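Local coordinates for signal recognition particle 54 kDa protein (Aeropyrum pernix, PDB 7EPK) that is the 54 kDa protein component of the archaeal signal recognition particle, with a helical bundle, a P-loop GTPase-family domain and a helical signal-peptide-binding domain, at residues 48-53 against 75-80; 58-63 against 67-72; 84-89 against 282-287; 117-122 against 278-283; 223-228 against 256-261. One frame throughout, in Å; residues are numbered along the deposited sequence.

Interaction 1: 48-53 against 75-80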
# COMPACT_ATOMS: atom_id res chain seq x y z
N THR A 48 6.36 8.83 16.61
CA THR A 48 7.43 8.37 17.53
C THR A 48 6.82 7.64 18.73
O THR A 48 7.48 6.69 19.21
CB THR A 48 8.34 9.51 18.01
OG1 THR A 48 7.51 10.42 18.71
CG2 THR A 48 9.06 10.21 16.88
N ARG A 49 5.63 8.03 19.20
CA ARG A 49 4.96 7.34 20.33
C ARG A 49 4.38 6.02 19.83
O ARG A 49 4.41 5.05 20.59
CB ARG A 49 3.88 8.18 21.02
CG ARG A 49 3.85 8.02 22.54
CD ARG A 49 5.18 8.45 23.16
NE ARG A 49 5.26 8.54 24.62
CZ ARG A 49 4.73 9.51 25.37
NH1 ARG A 49 4.03 10.49 24.82
NH2 ARG A 49 4.90 9.50 26.69
N ARG A 50 3.86 5.98 18.59
CA ARG A 50 3.35 4.72 18.00
C ARG A 50 4.54 3.75 17.92
O ARG A 50 4.42 2.60 18.39
CB ARG A 50 2.67 4.96 16.65
CG ARG A 50 1.15 4.88 16.68
CD ARG A 50 0.47 6.05 17.38
NE ARG A 50 0.33 5.88 18.83
CZ ARG A 50 -0.05 6.83 19.69
NH1 ARG A 50 -0.34 8.05 19.27
NH2 ARG A 50 -0.13 6.56 20.98
N ILE A 51 5.68 4.24 17.44
CA ILE A 51 6.93 3.45 17.37
C ILE A 51 7.38 3.00 18.77
O ILE A 51 7.64 1.79 18.91
CB ILE A 51 8.03 4.21 16.61
CG1 ILE A 51 7.65 4.34 15.13
CG2 ILE A 51 9.35 3.49 16.81
CD1 ILE A 51 8.51 5.28 14.30
N LYS A 52 7.47 3.88 19.77
CA LYS A 52 7.87 3.48 21.14
C LYS A 52 6.97 2.35 21.65
O LYS A 52 7.50 1.31 22.08
CB LYS A 52 7.77 4.63 22.15
CG LYS A 52 8.82 4.62 23.24
CD LYS A 52 9.90 5.62 22.90
CE LYS A 52 10.91 5.87 23.99
NZ LYS A 52 11.64 7.13 23.74
N GLU A 53 5.65 2.54 21.65
CA GLU A 53 4.66 1.55 22.16
C GLU A 53 4.98 0.17 21.55
O GLU A 53 5.04 -0.82 22.31
CB GLU A 53 3.22 1.95 21.85
CG GLU A 53 2.66 3.00 22.79
CD GLU A 53 1.55 3.86 22.20
OE1 GLU A 53 0.98 3.44 21.17
OE2 GLU A 53 1.29 4.96 22.75
N TYR A 75 8.95 1.96 9.36
CA TYR A 75 8.18 1.79 8.10
C TYR A 75 6.69 1.68 8.44
O TYR A 75 5.92 2.59 8.13
CB TYR A 75 8.72 0.59 7.31
CG TYR A 75 7.84 0.12 6.18
CD1 TYR A 75 7.71 0.85 5.01
CD2 TYR A 75 7.15 -1.08 6.26
CE1 TYR A 75 6.90 0.41 3.96
CE2 TYR A 75 6.34 -1.53 5.23
CZ TYR A 75 6.21 -0.78 4.07
OH TYR A 75 5.41 -1.23 3.05
N GLU A 76 6.27 0.59 9.08
CA GLU A 76 4.82 0.29 9.17
C GLU A 76 4.09 1.52 9.73
O GLU A 76 2.96 1.83 9.28
CB GLU A 76 4.61 -0.98 10.00
CG GLU A 76 4.85 -2.26 9.21
CD GLU A 76 4.68 -3.56 9.98
OE1 GLU A 76 5.13 -4.62 9.46
OE2 GLU A 76 4.11 -3.53 11.10
N GLU A 77 4.70 2.21 10.69
CA GLU A 77 4.03 3.30 11.43
C GLU A 77 4.10 4.61 10.63
O GLU A 77 3.21 5.45 10.84
CB GLU A 77 4.68 3.48 12.81
CG GLU A 77 4.14 2.52 13.86
CD GLU A 77 2.64 2.35 13.89
OE1 GLU A 77 1.91 3.38 14.04
OE2 GLU A 77 2.20 1.18 13.76
N LEU A 78 5.15 4.80 9.83
CA LEU A 78 5.27 5.92 8.85
C LEU A 78 4.21 5.72 7.77
O LEU A 78 3.64 6.72 7.30
CB LEU A 78 6.68 5.98 8.24
CG LEU A 78 7.80 6.47 9.17
CD1 LEU A 78 9.12 6.63 8.45
CD2 LEU A 78 7.43 7.79 9.81
N VAL A 79 3.93 4.47 7.43
CA VAL A 79 2.89 4.14 6.43
C VAL A 79 1.55 4.66 6.96
O VAL A 79 0.82 5.34 6.20
CB VAL A 79 2.88 2.63 6.12
CG1 VAL A 79 1.69 2.25 5.25
CG2 VAL A 79 4.16 2.17 5.46
N LYS A 80 1.24 4.37 8.23
CA LYS A 80 -0.00 4.81 8.91
C LYS A 80 -0.05 6.35 8.93
O LYS A 80 -1.13 6.92 8.72
CB LYS A 80 -0.06 4.25 10.34
CG LYS A 80 -0.55 2.81 10.48
CD LYS A 80 -1.01 2.44 11.90
CE LYS A 80 -2.08 3.36 12.47
NZ LYS A 80 -3.46 2.96 12.10
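Glu-77 points across from helix 66-81 and lays its chain over Ile-51 and the stem of Arg-50. Its CG stands beside the backbone N (chi1 -83°), and a second bend at chi2 turns the carboxylate toward Arg-50. CB of Glu-77 lies 3.9 Å from CG1 of Ile-51, and these two side chains run past each other in opposite directions. OE1 of Glu-77 meets CB and CG of Arg-50, not its guanidinium. The two flat groups stand nearly perpendicular, at 83°, with Arg-50 NE 5.6 Å from Glu-77 OE1. Both helices belong to the N-terminal helical bundle domain of SRP54-type proteins, and Ile-51 also packs on Met-70, Ile-73 and Val-74. The bends of Arg-50 carry its charged end away from Glu-77. NH2 of Arg-50 makes a salt bridge to OE2 of Glu-53 at 2.8 Å, on the syn side of the carboxylate. NH1 of Arg-50 bonds Asn-46. For Glu-77, a long, weak ion pair reaches Arg-54.

Interaction 2: 58-63 against 67-72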
# COMPACT_ATOMS: atom_id res chain seq x y z
N GLU A 58 6.37 -5.40 21.51
CA GLU A 58 6.81 -6.36 20.47
C GLU A 58 8.33 -6.54 20.60
O GLU A 58 9.04 -5.59 20.96
CB GLU A 58 6.37 -5.86 19.10
CG GLU A 58 4.89 -5.53 19.03
CD GLU A 58 4.35 -5.02 17.70
OE1 GLU A 58 5.08 -5.11 16.68
OE2 GLU A 58 3.20 -4.55 17.69
N GLU A 59 8.79 -7.75 20.32
CA GLU A 59 10.22 -8.14 20.31
C GLU A 59 10.48 -8.85 18.99
O GLU A 59 9.62 -9.52 18.43
CB GLU A 59 10.57 -9.01 21.53
CG GLU A 59 9.53 -10.08 21.86
CD GLU A 59 8.23 -9.59 22.51
OE1 GLU A 59 8.24 -9.33 23.74
OE2 GLU A 59 7.20 -9.47 21.79
N PRO A 60 11.69 -8.73 18.43
CA PRO A 60 11.98 -9.40 17.16
C PRO A 60 11.65 -10.89 17.20
O PRO A 60 12.09 -11.59 18.11
CB PRO A 60 13.49 -9.21 16.97
CG PRO A 60 14.00 -8.52 18.24
CD PRO A 60 12.81 -7.96 18.97
N PRO A 61 10.92 -11.47 16.22
CA PRO A 61 10.69 -12.92 16.20
C PRO A 61 11.99 -13.73 16.18
O PRO A 61 13.03 -13.24 15.71
CB PRO A 61 9.94 -13.13 14.88
CG PRO A 61 10.35 -11.94 14.05
CD PRO A 61 10.36 -10.80 15.04
N PRO A 62 11.96 -15.00 16.68
CA PRO A 62 13.16 -15.83 16.79
C PRO A 62 14.04 -15.70 15.54
O PRO A 62 13.58 -15.98 14.47
CB PRO A 62 12.59 -17.25 16.97
CG PRO A 62 11.29 -17.03 17.72
CD PRO A 62 10.77 -15.71 17.17
N GLY A 63 15.25 -15.15 15.71
CA GLY A 63 16.26 -15.08 14.65
C GLY A 63 16.45 -13.69 14.08
O GLY A 63 17.60 -13.41 13.65
N ARG A 67 17.77 -4.53 14.90
CA ARG A 67 17.72 -3.37 13.98
C ARG A 67 16.67 -3.65 12.90
O ARG A 67 15.79 -2.79 12.70
CB ARG A 67 19.08 -3.08 13.35
CG ARG A 67 20.04 -2.39 14.31
CD ARG A 67 21.48 -2.46 13.82
NE ARG A 67 22.38 -2.28 14.94
CZ ARG A 67 23.11 -1.21 15.14
NH1 ARG A 67 23.08 -0.24 14.25
NH2 ARG A 67 23.86 -1.12 16.22
N ASP A 68 16.75 -4.81 12.25
CA ASP A 68 15.81 -5.19 11.16
C ASP A 68 14.38 -5.02 11.71
O ASP A 68 13.53 -4.46 11.00
CB ASP A 68 16.13 -6.56 10.56
CG ASP A 68 17.42 -6.61 9.74
OD1 ASP A 68 17.91 -5.53 9.36
OD2 ASP A 68 17.95 -7.74 9.50
N TRP A 69 14.14 -5.38 12.97
CA TRP A 69 12.78 -5.36 13.56
C TRP A 69 12.35 -3.92 13.81
O TRP A 69 11.14 -3.67 13.91
CB TRP A 69 12.75 -6.14 14.88
CG TRP A 69 11.39 -6.29 15.47
CD1 TRP A 69 10.99 -5.90 16.72
CD2 TRP A 69 10.24 -6.90 14.84
NE1 TRP A 69 9.67 -6.25 16.92
CE2 TRP A 69 9.18 -6.85 15.79
CE3 TRP A 69 9.99 -7.48 13.59
CZ2 TRP A 69 7.91 -7.36 15.50
CZ3 TRP A 69 8.74 -7.99 13.31
CH2 TRP A 69 7.71 -7.93 14.26
N MET A 70 13.30 -3.04 14.02
CA MET A 70 12.99 -1.65 14.44
C MET A 70 12.62 -0.88 13.18
O MET A 70 11.66 -0.11 13.25
CB MET A 70 14.16 -0.97 15.16
CG MET A 70 13.80 0.41 15.69
SD MET A 70 12.44 0.36 16.87
CE MET A 70 12.52 2.06 17.43
N ILE A 71 13.34 -1.08 12.08
CA ILE A 71 13.03 -0.42 10.79
C ILE A 71 11.66 -0.92 10.30
O ILE A 71 10.88 -0.10 9.80
CB ILE A 71 14.15 -0.65 9.77
CG1 ILE A 71 15.43 0.04 10.22
CG2 ILE A 71 13.71 -0.17 8.39
CD1 ILE A 71 15.26 1.52 10.45
N LYS A 72 11.37 -2.20 10.48
CA LYS A 72 10.07 -2.81 10.11
C LYS A 72 8.95 -2.11 10.89
O LYS A 72 7.83 -2.04 10.37
CB LYS A 72 10.13 -4.32 10.39
CG LYS A 72 8.80 -5.06 10.44
CD LYS A 72 8.28 -5.47 9.09
CE LYS A 72 7.45 -6.73 9.19
NZ LYS A 72 6.63 -6.72 10.42
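Trp-69 carries its CG anti to the backbone N (chi1 -174°), which swings the indole out from helix 66-81 so that one of its faces meets Pro-60 and Pro-61. Glu-58 has CG beside its own backbone N and an extended chain beyond, and it passes the indole at about a right angle. The two prolines lie over one face of the indole. CA of Pro-60 sits 3.6 Å from the centroid of the five-membered ring of Trp-69, only 11° off the ring normal. CD of Pro-61 sits 3.7 Å from the centroid of the six-membered ring of Trp-69, 14° off the normal. Both are CH-pi contacts, one to each ring. The same face is met by the backbone O of Glu-59, toward the rim. The loop between helix 41-57 and helix 66-81 thus folds back on the second helix, within the helical bundle domain of SRP54-type proteins. CB of Glu-58 lies at the indole edge, in its plane. OE1 of Glu-58 comes within 3.8 Å of CZ2 of Trp-69, the carboxylate tilted against the ring plane. That carboxylate makes a salt bridge to Arg-54. Pro-61 also touches Glu-307 of helix 293-320.

Interaction 3: 84-89 against 282-287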
# COMPACT_ATOMS: atom_id res chain seq x y z
N GLY A 84 -2.28 5.48 4.25
CA GLY A 84 -1.74 4.14 3.93
C GLY A 84 -2.43 2.99 4.63
O GLY A 84 -1.78 1.93 4.74
N ASP A 85 -3.70 3.17 5.01
CA ASP A 85 -4.55 2.15 5.70
C ASP A 85 -4.89 1.03 4.69
O ASP A 85 -5.74 0.19 5.02
CB ASP A 85 -5.79 2.81 6.32
CG ASP A 85 -6.06 2.44 7.78
OD1 ASP A 85 -5.12 2.55 8.60
OD2 ASP A 85 -7.21 2.06 8.08
N GLN A 86 -4.18 1.00 3.55
CA GLN A 86 -4.44 0.19 2.33
C GLN A 86 -5.78 0.59 1.71
O GLN A 86 -6.81 -0.08 1.98
CB GLN A 86 -4.29 -1.31 2.61
CG GLN A 86 -2.89 -1.84 2.30
CD GLN A 86 -2.25 -1.18 1.10
OE1 GLN A 86 -1.76 -0.05 1.17
NE2 GLN A 86 -2.23 -1.89 -0.01
N GLU A 87 -5.74 1.66 0.90
CA GLU A 87 -6.90 2.29 0.21
C GLU A 87 -6.38 3.12 -0.97
O GLU A 87 -6.55 4.34 -0.99
CB GLU A 87 -7.67 3.18 1.19
CG GLU A 87 -6.88 4.39 1.69
CD GLU A 87 -7.35 5.00 3.00
OE1 GLU A 87 -8.39 4.54 3.51
OE2 GLU A 87 -6.67 5.92 3.50
N PRO A 88 -5.72 2.51 -1.99
CA PRO A 88 -5.32 3.26 -3.18
C PRO A 88 -6.53 3.84 -3.94
O PRO A 88 -6.58 5.05 -4.09
CB PRO A 88 -4.52 2.23 -4.00
CG PRO A 88 -4.13 1.16 -2.99
CD PRO A 88 -5.31 1.09 -2.05
N GLN A 89 -7.50 2.99 -4.33
CA GLN A 89 -8.77 3.32 -5.06
C GLN A 89 -8.47 4.20 -6.27
O GLN A 89 -8.91 5.36 -6.29
CB GLN A 89 -9.80 4.05 -4.19
CG GLN A 89 -11.10 4.39 -4.94
CD GLN A 89 -11.74 5.72 -4.57
OE1 GLN A 89 -11.08 6.67 -4.14
NE2 GLN A 89 -13.05 5.79 -4.77
N ALA A 282 0.56 5.77 -3.12
CA ALA A 282 0.52 4.52 -2.32
C ALA A 282 1.50 4.66 -1.16
O ALA A 282 2.71 4.55 -1.36
CB ALA A 282 0.84 3.34 -3.21
N PRO A 283 1.03 4.94 0.09
CA PRO A 283 1.91 5.07 1.26
C PRO A 283 2.95 3.95 1.45
O PRO A 283 4.11 4.25 1.49
CB PRO A 283 0.90 5.12 2.41
CG PRO A 283 -0.25 5.88 1.78
CD PRO A 283 -0.37 5.23 0.43
N ARG A 284 2.52 2.70 1.51
CA ARG A 284 3.43 1.52 1.50
C ARG A 284 4.64 1.80 0.58
O ARG A 284 5.80 1.55 1.00
CB ARG A 284 2.65 0.25 1.13
CG ARG A 284 2.34 -0.68 2.30
CD ARG A 284 0.90 -1.16 2.44
NE ARG A 284 0.23 -0.65 3.66
CZ ARG A 284 -0.23 -1.39 4.69
NH1 ARG A 284 -0.12 -2.71 4.70
NH2 ARG A 284 -0.81 -0.79 5.72
N ARG A 285 4.43 2.32 -0.62
CA ARG A 285 5.51 2.43 -1.63
C ARG A 285 6.30 3.73 -1.43
O ARG A 285 7.52 3.76 -1.77
CB ARG A 285 4.91 2.34 -3.03
CG ARG A 285 5.84 2.78 -4.15
CD ARG A 285 5.18 2.64 -5.50
NE ARG A 285 6.11 2.89 -6.59
CZ ARG A 285 5.79 2.85 -7.88
NH1 ARG A 285 4.54 2.58 -8.24
NH2 ARG A 285 6.70 3.08 -8.80
N PHE A 286 5.62 4.79 -0.98
CA PHE A 286 6.22 6.15 -0.90
C PHE A 286 7.27 6.15 0.21
O PHE A 286 8.46 6.48 -0.03
CB PHE A 286 5.12 7.19 -0.69
CG PHE A 286 5.60 8.61 -0.67
CD1 PHE A 286 5.99 9.25 -1.85
CD2 PHE A 286 5.68 9.32 0.52
CE1 PHE A 286 6.45 10.56 -1.82
CE2 PHE A 286 6.13 10.63 0.54
CZ PHE A 286 6.51 11.25 -0.63
N VAL A 287 6.84 5.73 1.41
CA VAL A 287 7.71 5.68 2.62
C VAL A 287 8.85 4.69 2.36
O VAL A 287 10.00 4.95 2.75
CB VAL A 287 6.87 5.32 3.86
CG1 VAL A 287 5.63 6.19 3.98
CG2 VAL A 287 6.48 3.87 3.85
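Arg-284 gives its guanidinium to the backbone carbonyl of Gly-84. NH2 of Arg-284 donates to O of Gly-84 at 3.0 Å, with an N-H...O angle of 146°. The donor approaches nearly in line with the C=O bond, and the oxygen lies 21° out of the guanidinium plane. NE of Arg-284 adds a weak second bond to the same O of Gly-84, at 3.4 Å. The carbonyl thus takes one good and one weak N-H from the same arginine, which probably limits its rotation. Gln-86 bends at chi2 and lies across the arginine. Its CG rests over one face of the guanidinium, 3.6 Å from CZ of Arg-284, and the amide and guanidinium planes are 29° apart. OE1 of Gln-86 is 3.2 Å from NE of Arg-284, but the angle is too poor for a hydrogen bond. The loop 84-89 follows the helical bundle and leads to the first strand of the GTPase domain, while helix 283-291 packs on the bundle through Val-79 and Tyr-75. This is the joint between the N and G domains of SRP54-type proteins. Ala-282 is the N-cap residue of that helix, and its O accepts from the N atoms of both Arg-285 and Phe-286. The O of Arg-284 takes a weak hydrogen bond from OH of Tyr-75.

Interaction 4: 117-122 against 278-283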
# COMPACT_ATOMS: atom_id res chain seq x y z
N ALA A 117 -6.77 13.67 -16.53
CA ALA A 117 -7.50 13.22 -17.75
C ALA A 117 -6.68 12.15 -18.48
O ALA A 117 -7.19 11.02 -18.69
CB ALA A 117 -7.78 14.40 -18.64
N TYR A 118 -5.43 12.47 -18.82
CA TYR A 118 -4.50 11.51 -19.47
C TYR A 118 -4.55 10.18 -18.73
O TYR A 118 -4.85 9.14 -19.34
CB TYR A 118 -3.04 11.98 -19.43
CG TYR A 118 -2.07 10.93 -19.93
CD1 TYR A 118 -2.26 10.32 -21.16
CD2 TYR A 118 -0.97 10.55 -19.18
CE1 TYR A 118 -1.39 9.36 -21.63
CE2 TYR A 118 -0.08 9.59 -19.64
CZ TYR A 118 -0.29 8.99 -20.87
OH TYR A 118 0.55 8.03 -21.35
N TYR A 119 -4.27 10.25 -17.43
CA TYR A 119 -4.08 9.08 -16.55
C TYR A 119 -5.24 8.11 -16.75
O TYR A 119 -5.01 6.88 -16.89
CB TYR A 119 -3.95 9.53 -15.09
CG TYR A 119 -3.88 8.38 -14.13
CD1 TYR A 119 -2.70 7.67 -13.97
CD2 TYR A 119 -5.00 7.95 -13.46
CE1 TYR A 119 -2.63 6.58 -13.12
CE2 TYR A 119 -4.95 6.86 -12.61
CZ TYR A 119 -3.76 6.17 -12.44
OH TYR A 119 -3.72 5.11 -11.59
N TYR A 120 -6.46 8.63 -16.78
CA TYR A 120 -7.68 7.78 -16.87
C TYR A 120 -7.90 7.34 -18.32
O TYR A 120 -8.46 6.23 -18.52
CB TYR A 120 -8.89 8.51 -16.28
CG TYR A 120 -8.95 8.47 -14.77
CD1 TYR A 120 -9.24 7.30 -14.09
CD2 TYR A 120 -8.72 9.62 -14.03
CE1 TYR A 120 -9.31 7.28 -12.71
CE2 TYR A 120 -8.79 9.61 -12.65
CZ TYR A 120 -9.08 8.44 -11.99
OH TYR A 120 -9.15 8.45 -10.63
N VAL A 121 -7.49 8.18 -19.29
CA VAL A 121 -7.61 7.83 -20.74
C VAL A 121 -6.80 6.54 -20.97
O VAL A 121 -7.42 5.53 -21.39
CB VAL A 121 -7.19 8.98 -21.67
CG1 VAL A 121 -7.15 8.53 -23.12
CG2 VAL A 121 -8.11 10.19 -21.53
N ARG A 122 -5.50 6.56 -20.61
CA ARG A 122 -4.55 5.43 -20.75
C ARG A 122 -5.10 4.16 -20.08
O ARG A 122 -4.87 3.07 -20.64
CB ARG A 122 -3.17 5.80 -20.19
CG ARG A 122 -2.13 4.69 -20.32
CD ARG A 122 -0.95 4.89 -19.38
NE ARG A 122 -1.36 5.06 -17.99
CZ ARG A 122 -0.65 5.63 -17.02
NH1 ARG A 122 0.56 6.12 -17.25
NH2 ARG A 122 -1.16 5.72 -15.80
N LEU A 278 2.37 12.32 -13.32
CA LEU A 278 1.33 12.15 -12.26
C LEU A 278 1.08 10.67 -11.94
O LEU A 278 0.46 9.96 -12.78
CB LEU A 278 0.04 12.82 -12.73
CG LEU A 278 -1.08 12.80 -11.69
CD1 LEU A 278 -1.20 14.18 -11.05
CD2 LEU A 278 -2.38 12.34 -12.31
N GLU A 279 1.47 10.23 -10.75
CA GLU A 279 1.26 8.83 -10.29
C GLU A 279 0.41 8.87 -9.02
O GLU A 279 0.48 9.83 -8.25
CB GLU A 279 2.57 8.06 -10.10
CG GLU A 279 3.36 8.40 -8.84
CD GLU A 279 4.57 9.29 -9.07
OE1 GLU A 279 5.43 8.91 -9.91
OE2 GLU A 279 4.65 10.37 -8.44
N PRO A 280 -0.42 7.82 -8.80
CA PRO A 280 -1.17 7.70 -7.56
C PRO A 280 -0.21 7.69 -6.35
O PRO A 280 0.99 7.47 -6.49
CB PRO A 280 -1.96 6.39 -7.71
CG PRO A 280 -1.28 5.63 -8.83
CD PRO A 280 -0.66 6.70 -9.72
N PHE A 281 -0.76 7.98 -5.18
CA PHE A 281 -0.02 8.01 -3.90
C PHE A 281 -0.38 6.73 -3.17
O PHE A 281 -1.54 6.65 -2.75
CB PHE A 281 -0.41 9.25 -3.10
CG PHE A 281 0.22 9.37 -1.74
CD1 PHE A 281 1.56 9.73 -1.63
CD2 PHE A 281 -0.51 9.14 -0.59
CE1 PHE A 281 2.15 9.87 -0.38
CE2 PHE A 281 0.07 9.27 0.66
CZ PHE A 281 1.40 9.64 0.76
N ALA A 282 0.56 5.77 -3.12
CA ALA A 282 0.52 4.52 -2.32
C ALA A 282 1.50 4.66 -1.16
O ALA A 282 2.71 4.55 -1.36
CB ALA A 282 0.84 3.34 -3.21
N PRO A 283 1.03 4.94 0.09
CA PRO A 283 1.91 5.07 1.26
C PRO A 283 2.95 3.95 1.45
O PRO A 283 4.11 4.25 1.49
CB PRO A 283 0.90 5.12 2.41
CG PRO A 283 -0.25 5.88 1.78
CD PRO A 283 -0.37 5.23 0.43
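Tyr-119 lies across Pro-280 at about a right angle, with its outer ring atoms against the proline ring. CE1 of Tyr-119 is 3.9 Å from CD of Pro-280. The hydroxyl also touches carbon: OH of Tyr-119 lies 3.7 Å from CG of Pro-280. CG of Tyr-119 is anti to the backbone N (chi1 175°), which sends the ring off helix 109-122 toward strand 278-280. The inner part of the tyrosine meets Leu-278. CB of Tyr-119 is 4.3 Å from CD2 of Leu-278, and CD1 of Tyr-119 is 4.1 Å from the backbone O of Leu-278. Tyr-119 therefore spans two residues, Leu-278 and Pro-280, that have one residue between them. It also meets the ring of Phe-268 edge-to-face and touches Val-90.

Strand 278-280 is a weakly bonded, outermost strand of the central sheet and runs antiparallel to its neighbour, 265-270. Helix 109-122 begins at what is probably the Walker A P-loop of this GTPase-family domain. The contact thus joins the far part of that helix to the sheet edge, as helices pack on the sheet in P-loop folds. The side chain of Leu-278 is about 7 Å from the bound GDP.

The chemistry is almost wholly apolar. Mostly carbon surfaces meet, without directional polar bonds between the two segments, so the contact probably rests on packing and burial.

Interaction 5: 223-228 against 256-261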
# COMPACT_ATOMS: atom_id res chain seq x y z
N GLN A 223 2.30 24.63 7.03
CA GLN A 223 1.61 25.18 8.23
C GLN A 223 0.24 25.75 7.82
O GLN A 223 -0.69 25.74 8.66
CB GLN A 223 2.52 26.20 8.95
CG GLN A 223 2.74 25.90 10.43
CD GLN A 223 3.43 24.58 10.70
OE1 GLN A 223 4.22 24.09 9.89
NE2 GLN A 223 3.12 23.97 11.83
N LYS A 224 0.10 26.18 6.56
CA LYS A 224 -1.13 26.86 6.05
C LYS A 224 -2.09 25.84 5.42
O LYS A 224 -3.18 26.26 4.95
CB LYS A 224 -0.78 27.98 5.06
CG LYS A 224 0.69 28.19 4.73
CD LYS A 224 0.94 29.40 3.85
CE LYS A 224 0.02 29.46 2.65
NZ LYS A 224 -0.03 30.82 2.05
N ALA A 225 -1.74 24.55 5.46
CA ALA A 225 -2.54 23.45 4.86
C ALA A 225 -3.78 23.17 5.71
O ALA A 225 -4.77 22.66 5.15
CB ALA A 225 -1.70 22.21 4.71
N MET A 226 -3.71 23.45 7.02
CA MET A 226 -4.84 23.25 7.97
C MET A 226 -6.02 24.12 7.53
O MET A 226 -7.13 23.56 7.33
CB MET A 226 -4.45 23.63 9.41
CG MET A 226 -4.36 22.44 10.36
SD MET A 226 -5.37 22.68 11.86
CE MET A 226 -4.56 24.11 12.58
N GLY A 227 -5.79 25.43 7.38
CA GLY A 227 -6.83 26.44 7.14
C GLY A 227 -7.49 26.28 5.79
O GLY A 227 -8.72 26.10 5.73
N LEU A 228 -6.68 26.35 4.73
CA LEU A 228 -7.07 26.14 3.31
C LEU A 228 -8.10 25.00 3.20
O LEU A 228 -9.20 25.23 2.65
CB LEU A 228 -5.77 25.87 2.52
CG LEU A 228 -5.90 25.50 1.05
CD1 LEU A 228 -6.91 26.37 0.35
CD2 LEU A 228 -4.56 25.61 0.35
N LEU A 256 -0.41 15.88 4.54
CA LEU A 256 -1.01 14.90 5.48
C LEU A 256 -1.56 15.61 6.74
O LEU A 256 -2.07 14.91 7.63
CB LEU A 256 -0.01 13.79 5.79
CG LEU A 256 1.32 14.23 6.36
CD1 LEU A 256 1.11 15.00 7.65
CD2 LEU A 256 2.21 13.03 6.58
N THR A 257 -1.47 16.94 6.78
CA THR A 257 -2.21 17.80 7.75
C THR A 257 -3.63 18.00 7.22
O THR A 257 -4.59 17.78 7.99
CB THR A 257 -1.50 19.14 8.01
OG1 THR A 257 -0.11 19.06 7.71
CG2 THR A 257 -1.66 19.59 9.45
N ALA A 258 -3.75 18.40 5.94
CA ALA A 258 -5.05 18.59 5.23
C ALA A 258 -5.77 17.24 5.13
O ALA A 258 -7.02 17.20 5.33
CB ALA A 258 -4.82 19.21 3.87
N ALA A 259 -5.01 16.17 4.86
CA ALA A 259 -5.48 14.77 4.90
C ALA A 259 -6.25 14.53 6.20
O ALA A 259 -7.42 14.07 6.14
CB ALA A 259 -4.31 13.85 4.81
N ALA A 260 -5.62 14.88 7.32
CA ALA A 260 -6.17 14.73 8.69
C ALA A 260 -7.48 15.53 8.84
O ALA A 260 -8.46 14.95 9.31
CB ALA A 260 -5.13 15.14 9.71
N VAL A 261 -7.47 16.81 8.45
CA VAL A 261 -8.55 17.82 8.74
C VAL A 261 -9.86 17.42 8.06
O VAL A 261 -10.92 17.49 8.72
CB VAL A 261 -8.14 19.24 8.32
CG1 VAL A 261 -9.35 20.15 8.14
CG2 VAL A 261 -7.16 19.86 9.31
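No ring or other flat side chain takes part where Ala-225 and Met-226 meet Ala-258, Thr-257 and Val-261. The flat groups here are peptide units, and the one of Ala-225 turns its O to CB of Ala-258 at 3.7 Å. The two methyls of this alanine pair are farther apart, CB of Ala-225 to CB of Ala-258 being 4.4 Å. These small side chains let the helices come close, with CA of Met-226 5.4 Å from CA of Ala-258. CG of Met-226 touches two methyls of the other helix. It lies 4.0 Å from CG2 of Thr-257 and 3.9 Å from CG2 of Val-261. Val-261 has CG2 beside its backbone N, and Met-226 crosses it at about a right angle. The bent end of Met-226 then leads away. OG1 of Thr-257 bonds the O of Gly-254 and the O of Val-39. This is close helix packing, with one alanine pair, between helices that follow neighbouring strands 212-218 and 240-244 of the P-loop-type GTPase fold.

Overall arrangement
From the N terminus, interaction 1 closes a loop between helices 41-57 and 66-81. Interaction 2 is nested inside that loop, and the two touch where Ile-51 meets Met-70. Both belong to the helical bundle. Next along the chain, interaction 3 opens in the linker after the bundle and closes far away at helix 283-291. Interaction 4 opens later, at helix 109-122, and ends on the same stretch, sharing Ala-282 and Pro-283. Interaction 5 is nested inside both, within the GTPase domain. Interaction 3 also touches interaction 1, through Tyr-75 and Val-79. The bundle, the linker, strand 278-280 and helix 283-291 are thereby tied together.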